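Local coordinates for protein particle-associated glycoside hydrolase (PDB 6C72) that degrades the capsular polysaccharide of Acinetobacter baumannii, probably by hydrolysing glycosidic bonds, as the tailspike of bacteriophage Fri1 during virus entry, at residues C372-C377 and L382-T387; K409-N414 and F421-N426. All coordinates share one frame; numbering follows the deposited sequence.

Both contacts are buried, and each joins a strand of the parallel beta-helix, 372-375 or the one starting near Leu422, to a short strand that follows or precedes it in the chain. Those short strands, 384-385 and 412-413, run parallel as neighbours, with Phe384 O and Tyr413 N 2.9 Å apart in a probable hydrogen bond; the contact centres are about 8 Å apart. Contact 1 sets a cysteine sulfur and a valine against one phenylalanine ring, whereas contact 2 pairs two rings edge to edge beside an isoleucine. The side away from each contact is mixed, Ile373 beside Asp375, Leu422 beside Glu424: Glu424 holds a zinc ion here, while Asp375 belongs to a zinc site seen in structures of this protein.

Contact 1: C372-C377 and L382-T387; sequences CIVDNC and LAFSTT
Phe384 reaches across to strand 372-375 with two adjacent ring atoms, each taken by a different side chain. CE1 of Phe384 lies 4.2 Å from SG of Cys372, and CZ of Phe384 lies 4.1 Å from CG2 of Val374; both partners approach the ring obliquely. Cys372 SG stands 5.3 Å from the Phe384 ring centroid, 73° off the ring normal, an oblique Cys sulfur-aromatic contact. With CG opposite its own carbonyl carbon (chi1 -66°), Phe384 swings its ring toward 372-375 although its CB does not point there. In Val374 the branch beside the backbone N, CG2, does the touching. Small, apolar Cys372 and Val374 suit an interior wall that must admit a large ring. Ile373 and Asp375 alternate with them and face away from Phe384. Asp375, part of a zinc site seen in structures of this protein, accepts at OD2 a nearly straight hydrogen bond of 3.0 Å from Asn376 ND2, while OD1 bonds to Thr399. Asn376, whose positive phi ends the strand, also bonds to Thr343 of the second subunit. Strand 372-375 pairs in parallel with 348-351 and 396-399, and Val374 packs between Ile361 and Phe398, with Ile361 also against Phe384: the coil-to-coil stacking of a parallel beta-helix interior.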
ATOM      1  N   CYS A 372       5.367  12.090  -6.487  1.00 29.74           N
ATOM      2  CA  CYS A 372       6.548  11.611  -5.774  1.00 29.40           C
ATOM      3  C   CYS A 372       6.191  11.201  -4.339  1.00 28.98           C
ATOM      4  O   CYS A 372       5.593  11.982  -3.593  1.00 29.38           O
ATOM      5  CB  CYS A 372       7.603  12.714  -5.773  1.00 27.98           C
ATOM      6  SG  CYS A 372       8.925  12.536  -4.585  1.00 26.09           S
ATOM      7  N   ILE A 373       6.573   9.980  -3.948  1.00 25.17           N
ATOM      8  CA  ILE A 373       6.196   9.399  -2.658  1.00 25.33           C
ATOM      9  C   ILE A 373       7.453   9.049  -1.860  1.00 24.82           C
ATOM     10  O   ILE A 373       8.211   8.145  -2.242  1.00 25.12           O
ATOM     11  CB  ILE A 373       5.316   8.151  -2.839  1.00 26.59           C
ATOM     12  CG1 ILE A 373       3.965   8.513  -3.477  1.00 27.34           C
ATOM     13  CG2 ILE A 373       5.126   7.439  -1.504  1.00 26.96           C
ATOM     14  CD1 ILE A 373       3.086   9.355  -2.610  1.00 27.23           C
ATOM     15  N   VAL A 374       7.633   9.711  -0.723  1.00 24.28           N
ATOM     16  CA  VAL A 374       8.694   9.400   0.230  1.00 24.03           C
ATOM     17  C   VAL A 374       8.046   9.305   1.612  1.00 24.36           C
ATOM     18  O   VAL A 374       7.551  10.310   2.141  1.00 24.12           O
ATOM     19  CB  VAL A 374       9.810  10.452   0.233  1.00 23.24           C
ATOM     20  CG1 VAL A 374      10.906  10.040   1.248  1.00 23.25           C
ATOM     21  CG2 VAL A 374      10.364  10.676  -1.174  1.00 23.10           C
ATOM     22  N   ASP A 375       8.037   8.107   2.195  1.00 25.12           N
ATOM     23  CA  ASP A 375       7.296   7.893   3.431  1.00 25.77           C
ATOM     24  C   ASP A 375       8.089   7.024   4.399  1.00 26.28           C
ATOM     25  O   ASP A 375       8.582   5.956   4.022  1.00 26.80           O
ATOM     26  CB  ASP A 375       5.938   7.255   3.125  1.00 26.79           C
ATOM     27  CG  ASP A 375       5.123   7.010   4.362  1.00 27.71           C
ATOM     28  OD1 ASP A 375       4.468   7.969   4.833  1.00 27.58           O
ATOM     29  OD2 ASP A 375       5.141   5.865   4.871  1.00 28.75           O
ATOM     30  N   ASN A 376       8.193   7.487   5.651  1.00 26.33           N
ATOM     31  CA  ASN A 376       8.867   6.763   6.731  1.00 27.04           C
ATOM     32  C   ASN A 376      10.302   6.402   6.356  1.00 26.75           C
ATOM     33  O   ASN A 376      10.790   5.309   6.654  1.00 27.62           O
ATOM     34  CB  ASN A 376       8.069   5.535   7.167  1.00 28.47           C
ATOM     35  CG  ASN A 376       7.015   5.874   8.215  1.00 29.18           C
ATOM     36  OD1 ASN A 376       7.334   6.026   9.398  1.00 29.61           O
ATOM     37  ND2 ASN A 376       5.758   6.008   7.787  1.00 29.48           N
ATOM     38  N   CYS A 377      10.977   7.331   5.690  1.00 25.71           N
ATOM     39  CA  CYS A 377      12.369   7.200   5.303  1.00 25.48           C
ATOM     40  C   CYS A 377      13.286   8.020   6.217  1.00 25.30           C
ATOM     41  O   CYS A 377      12.862   8.969   6.882  1.00 25.09           O
ATOM     42  CB  CYS A 377      12.555   7.643   3.852  1.00 24.76           C
ATOM     43  SG  CYS A 377      11.698   6.594   2.680  1.00 25.28           S
ATOM     44  N   LEU A 382      20.908  15.937   2.783  1.00 28.43           N
ATOM     45  CA  LEU A 382      19.800  16.480   1.997  1.00 28.26           C
ATOM     46  C   LEU A 382      18.862  15.374   1.544  1.00 26.69           C
ATOM     47  O   LEU A 382      19.300  14.315   1.079  1.00 26.04           O
ATOM     48  CB  LEU A 382      20.322  17.196   0.749  1.00 28.62           C
ATOM     49  CG  LEU A 382      21.345  18.320   0.859  1.00 29.25           C
ATOM     50  CD1 LEU A 382      21.795  18.685  -0.539  1.00 29.33           C
ATOM     51  CD2 LEU A 382      20.777  19.534   1.591  1.00 28.98           C
ATOM     52  N   ALA A 383      17.560  15.627   1.657  1.00 27.71           N
ATOM     53  CA  ALA A 383      16.614  14.663   1.108  1.00 25.99           C
ATOM     54  C   ALA A 383      16.622  14.681  -0.420  1.00 25.39           C
ATOM     55  O   ALA A 383      16.561  13.619  -1.049  1.00 24.68           O
ATOM     56  CB  ALA A 383      15.204  14.929   1.642  1.00 25.40           C
ATOM     57  N   PHE A 384      16.717  15.864  -1.035  1.00 24.54           N
ATOM     58  CA  PHE A 384      16.648  16.012  -2.489  1.00 24.28           C
ATOM     59  C   PHE A 384      17.819  16.842  -2.978  1.00 25.80           C
ATOM     60  O   PHE A 384      18.108  17.902  -2.414  1.00 26.77           O
ATOM     61  CB  PHE A 384      15.350  16.689  -2.936  1.00 23.47           C
ATOM     62  CG  PHE A 384      14.134  15.881  -2.666  1.00 22.55           C
ATOM     63  CD1 PHE A 384      13.711  14.922  -3.574  1.00 22.46           C
ATOM     64  CD2 PHE A 384      13.428  16.054  -1.484  1.00 22.32           C
ATOM     65  CE1 PHE A 384      12.586  14.161  -3.326  1.00 22.39           C
ATOM     66  CE2 PHE A 384      12.311  15.295  -1.219  1.00 22.01           C
ATOM     67  CZ  PHE A 384      11.884  14.345  -2.139  1.00 22.16           C
ATOM     68  N   SER A 385      18.463  16.385  -4.048  1.00 29.90           N
ATOM     69  CA  SER A 385      19.531  17.143  -4.697  1.00 31.61           C
ATOM     70  C   SER A 385      19.249  17.118  -6.197  1.00 31.73           C
ATOM     71  O   SER A 385      19.476  16.106  -6.867  1.00 31.44           O
ATOM     72  CB  SER A 385      20.903  16.558  -4.361  1.00 32.05           C
ATOM     73  OG  SER A 385      21.943  17.414  -4.792  1.00 32.97           O
ATOM     74  N   THR A 386      18.723  18.220  -6.714  1.00 32.00           N
ATOM     75  CA  THR A 386      18.372  18.329  -8.122  1.00 31.89           C
ATOM     76  C   THR A 386      19.547  18.930  -8.882  1.00 32.55           C
ATOM     77  O   THR A 386      19.829  20.125  -8.758  1.00 32.51           O
ATOM     78  CB  THR A 386      17.114  19.176  -8.292  1.00 30.70           C
ATOM     79  OG1 THR A 386      16.049  18.594  -7.536  1.00 29.53           O
ATOM     80  CG2 THR A 386      16.694  19.235  -9.749  1.00 30.72           C
ATOM     81  N   THR A 387      20.204  18.119  -9.706  1.00 28.36           N
ATOM     82  CA  THR A 387      21.343  18.634 -10.457  1.00 29.22           C
ATOM     83  C   THR A 387      20.888  19.616 -11.533  1.00 30.10           C
ATOM     84  O   THR A 387      21.468  20.699 -11.681  1.00 31.11           O
ATOM     85  CB  THR A 387      22.117  17.471 -11.088  1.00 29.86           C
ATOM     86  OG1 THR A 387      22.396  16.482 -10.095  1.00 29.13           O
ATOM     87  CG2 THR A 387      23.433  17.946 -11.676  1.00 31.44           C
TER

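Contact 2: K409-N414 and F421-N426. With ZN (zinc ion), chain I.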
ATOM      1  N   LYS A 409      22.871  20.265   6.264  1.00 38.60           N
ATOM      2  CA  LYS A 409      21.735  20.629   7.099  1.00 38.18           C
ATOM      3  C   LYS A 409      20.501  21.082   6.320  1.00 37.66           C
ATOM      4  O   LYS A 409      19.467  21.350   6.938  1.00 37.27           O
ATOM      5  CB  LYS A 409      22.146  21.742   8.065  1.00 38.30           C
ATOM      6  CG  LYS A 409      23.351  21.413   8.932  1.00 38.75           C
ATOM      7  CD  LYS A 409      22.982  20.404   9.995  1.00 38.62           C
ATOM      8  CE  LYS A 409      24.115  20.187  10.985  1.00 38.98           C
ATOM      9  NZ  LYS A 409      23.673  19.277  12.078  1.00 38.78           N
ATOM     10  N   GLY A 410      20.581  21.202   5.003  1.00 29.94           N
ATOM     11  CA  GLY A 410      19.462  21.702   4.229  1.00 29.23           C
ATOM     12  C   GLY A 410      18.404  20.652   3.956  1.00 28.82           C
ATOM     13  O   GLY A 410      18.591  19.450   4.150  1.00 29.28           O
ATOM     14  N   PHE A 411      17.241  21.121   3.506  1.00 25.85           N
ATOM     15  CA  PHE A 411      16.218  20.173   3.073  1.00 25.13           C
ATOM     16  C   PHE A 411      16.512  19.658   1.672  1.00 24.94           C
ATOM     17  O   PHE A 411      16.319  18.470   1.386  1.00 24.68           O
ATOM     18  CB  PHE A 411      14.834  20.814   3.134  1.00 24.14           C
ATOM     19  CG  PHE A 411      13.746  19.978   2.517  1.00 23.28           C
ATOM     20  CD1 PHE A 411      13.119  18.990   3.249  1.00 23.49           C
ATOM     21  CD2 PHE A 411      13.339  20.198   1.210  1.00 23.12           C
ATOM     22  CE1 PHE A 411      12.118  18.226   2.696  1.00 22.84           C
ATOM     23  CE2 PHE A 411      12.339  19.438   0.641  1.00 22.71           C
ATOM     24  CZ  PHE A 411      11.726  18.446   1.380  1.00 22.45           C
ATOM     25  N   SER A 412      16.984  20.531   0.792  1.00 26.68           N
ATOM     26  CA  SER A 412      17.193  20.170  -0.599  1.00 26.68           C
ATOM     27  C   SER A 412      18.206  21.130  -1.191  1.00 27.59           C
ATOM     28  O   SER A 412      18.520  22.169  -0.613  1.00 27.70           O
ATOM     29  CB  SER A 412      15.878  20.200  -1.389  1.00 25.26           C
ATOM     30  OG  SER A 412      15.300  21.493  -1.370  1.00 24.87           O
ATOM     31  N   TYR A 413      18.725  20.755  -2.346  1.00 28.75           N
ATOM     32  CA  TYR A 413      19.605  21.601  -3.129  1.00 29.29           C
ATOM     33  C   TYR A 413      18.960  21.809  -4.490  1.00 28.77           C
ATOM     34  O   TYR A 413      18.550  20.838  -5.133  1.00 28.67           O
ATOM     35  CB  TYR A 413      20.994  20.960  -3.272  1.00 30.35           C
ATOM     36  CG  TYR A 413      21.801  21.530  -4.414  1.00 30.57           C
ATOM     37  CD1 TYR A 413      22.377  22.798  -4.327  1.00 30.62           C
ATOM     38  CD2 TYR A 413      21.963  20.811  -5.592  1.00 30.72           C
ATOM     39  CE1 TYR A 413      23.096  23.326  -5.383  1.00 30.86           C
ATOM     40  CE2 TYR A 413      22.680  21.326  -6.654  1.00 30.87           C
ATOM     41  CZ  TYR A 413      23.246  22.578  -6.548  1.00 30.96           C
ATOM     42  OH  TYR A 413      23.960  23.084  -7.613  1.00 31.94           O
ATOM     43  N   ASN A 414      18.822  23.072  -4.903  1.00 33.55           N
ATOM     44  CA  ASN A 414      18.445  23.399  -6.280  1.00 33.33           C
ATOM     45  C   ASN A 414      17.126  22.740  -6.684  1.00 32.49           C
ATOM     46  O   ASN A 414      16.941  22.351  -7.838  1.00 32.55           O
ATOM     47  CB  ASN A 414      19.570  22.998  -7.245  1.00 34.17           C
ATOM     48  CG  ASN A 414      19.458  23.661  -8.603  1.00 34.07           C
ATOM     49  OD1 ASN A 414      19.003  24.799  -8.725  1.00 33.70           O
ATOM     50  ND2 ASN A 414      19.881  22.942  -9.644  1.00 34.42           N
ATOM     51  N   PHE A 421       2.863  19.416  -3.564  1.00 29.00           N
ATOM     52  CA  PHE A 421       3.865  18.621  -2.852  1.00 28.60           C
ATOM     53  C   PHE A 421       3.655  18.839  -1.351  1.00 28.75           C
ATOM     54  O   PHE A 421       3.905  19.935  -0.835  1.00 28.25           O
ATOM     55  CB  PHE A 421       5.272  19.032  -3.295  1.00 27.58           C
ATOM     56  CG  PHE A 421       6.377  18.142  -2.778  1.00 27.06           C
ATOM     57  CD1 PHE A 421       6.570  16.869  -3.297  1.00 27.31           C
ATOM     58  CD2 PHE A 421       7.246  18.590  -1.800  1.00 26.42           C
ATOM     59  CE1 PHE A 421       7.599  16.049  -2.830  1.00 26.77           C
ATOM     60  CE2 PHE A 421       8.276  17.771  -1.334  1.00 26.02           C
ATOM     61  CZ  PHE A 421       8.450  16.496  -1.854  1.00 26.08           C
ATOM     62  N   LEU A 422       3.179  17.807  -0.657  1.00 25.01           N
ATOM     63  CA  LEU A 422       2.786  17.911   0.744  1.00 25.27           C
ATOM     64  C   LEU A 422       3.900  17.410   1.656  1.00 24.60           C
ATOM     65  O   LEU A 422       4.371  16.277   1.510  1.00 24.26           O
ATOM     66  CB  LEU A 422       1.499  17.126   1.007  1.00 26.12           C
ATOM     67  CG  LEU A 422       1.011  17.091   2.463  1.00 26.66           C
ATOM     68  CD1 LEU A 422       0.781  18.506   2.995  1.00 27.09           C
ATOM     69  CD2 LEU A 422      -0.261  16.279   2.584  1.00 27.73           C
ATOM     70  N   ILE A 423       4.284  18.248   2.616  1.00 24.65           N
ATOM     71  CA  ILE A 423       5.333  17.961   3.588  1.00 24.28           C
ATOM     72  C   ILE A 423       4.671  17.909   4.963  1.00 25.00           C
ATOM     73  O   ILE A 423       4.244  18.943   5.498  1.00 25.63           O
ATOM     74  CB  ILE A 423       6.446  19.014   3.532  1.00 24.02           C
ATOM     75  CG1 ILE A 423       7.094  18.994   2.139  1.00 23.50           C
ATOM     76  CG2 ILE A 423       7.460  18.815   4.670  1.00 23.94           C
ATOM     77  CD1 ILE A 423       8.169  20.015   1.946  1.00 23.48           C
ATOM     78  N   GLU A 424       4.576  16.708   5.531  1.00 31.77           N
ATOM     79  CA  GLU A 424       3.711  16.461   6.675  1.00 32.40           C
ATOM     80  C   GLU A 424       4.257  15.318   7.526  1.00 32.80           C
ATOM     81  O   GLU A 424       4.715  14.306   6.992  1.00 32.77           O
ATOM     82  CB  GLU A 424       2.301  16.131   6.189  1.00 32.68           C
ATOM     83  CG  GLU A 424       1.368  15.571   7.236  1.00 33.18           C
ATOM     84  CD  GLU A 424      -0.018  15.295   6.664  1.00 33.42           C
ATOM     85  OE1 GLU A 424      -0.166  14.283   5.939  1.00 33.49           O
ATOM     86  OE2 GLU A 424      -0.946  16.103   6.922  1.00 33.54           O
ATOM     87  N   GLY A 425       4.166  15.473   8.849  1.00 26.98           N
ATOM     88  CA  GLY A 425       4.530  14.421   9.770  1.00 27.44           C
ATOM     89  C   GLY A 425       6.009  14.123   9.886  1.00 26.81           C
ATOM     90  O   GLY A 425       6.366  13.082  10.442  1.00 27.22           O
ATOM     91  N   ASN A 426       6.879  14.988   9.365  1.00 26.03           N
ATOM     92  CA  ASN A 426       8.312  14.744   9.306  1.00 25.53           C
ATOM     93  C   ASN A 426       9.017  15.213  10.580  1.00 26.20           C
ATOM     94  O   ASN A 426       8.529  16.081  11.305  1.00 26.89           O
ATOM     95  CB  ASN A 426       8.913  15.434   8.083  1.00 24.62           C
ATOM     96  CG  ASN A 426       8.303  14.931   6.779  1.00 24.12           C
ATOM     97  OD1 ASN A 426       8.669  13.861   6.284  1.00 23.89           O
ATOM     98  ND2 ASN A 426       7.346  15.674   6.241  1.00 24.16           N
TER
HETATM   99 ZN    ZN I 806      -2.517  14.432   6.533  1.00 53.95          ZN
HETATM  100  O   HOH W   1      -4.061  16.100   7.498  1.00 25.37           O
HETATM  101  O   HOH W   2      -2.737  14.196   4.289  1.00 45.27           O
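The rings of Phe411 and Phe421 meet rim to rim, each lying at the other's edge and near its plane, with Phe411 CZ 4.4 Å from Phe421 CE2. Ile423 CD1 comes closer, 3.9 Å from the same Phe411 CZ; the side chains of Phe411 and Ile423 run toward each other from opposite directions, and CD1 meets the ring obliquely. Phe433 also stacks with the Phe411 ring, and Phe421 touches Phe384 and Phe398, so both rings sit within an aromatic core. Outside it, the Tyr413 ring carries Asn414 CB 3.5 Å above the centre of one face. Phe411 projects inward with CG opposite the backbone N (chi1 172°). Its CA lies 11.1 Å from Ile423 CA, a gap that a large ring and the extended apolar branch of isoleucine can span. Next along the strand, Glu424 turns the other way, and both its carboxylate oxygens chelate a zinc ion, OE1 at 2.4 Å and OE2 at 2.3 Å, with two waters also bound. Gly425 then takes positive phi at the turn. The Asn426 side chain bonds to Phe398 O and Asn401 N of the preceding coil, and Asn447 in turn to Ile423 O and Asn426 N, links consistent with the asparagine stacks of parallel beta-helices.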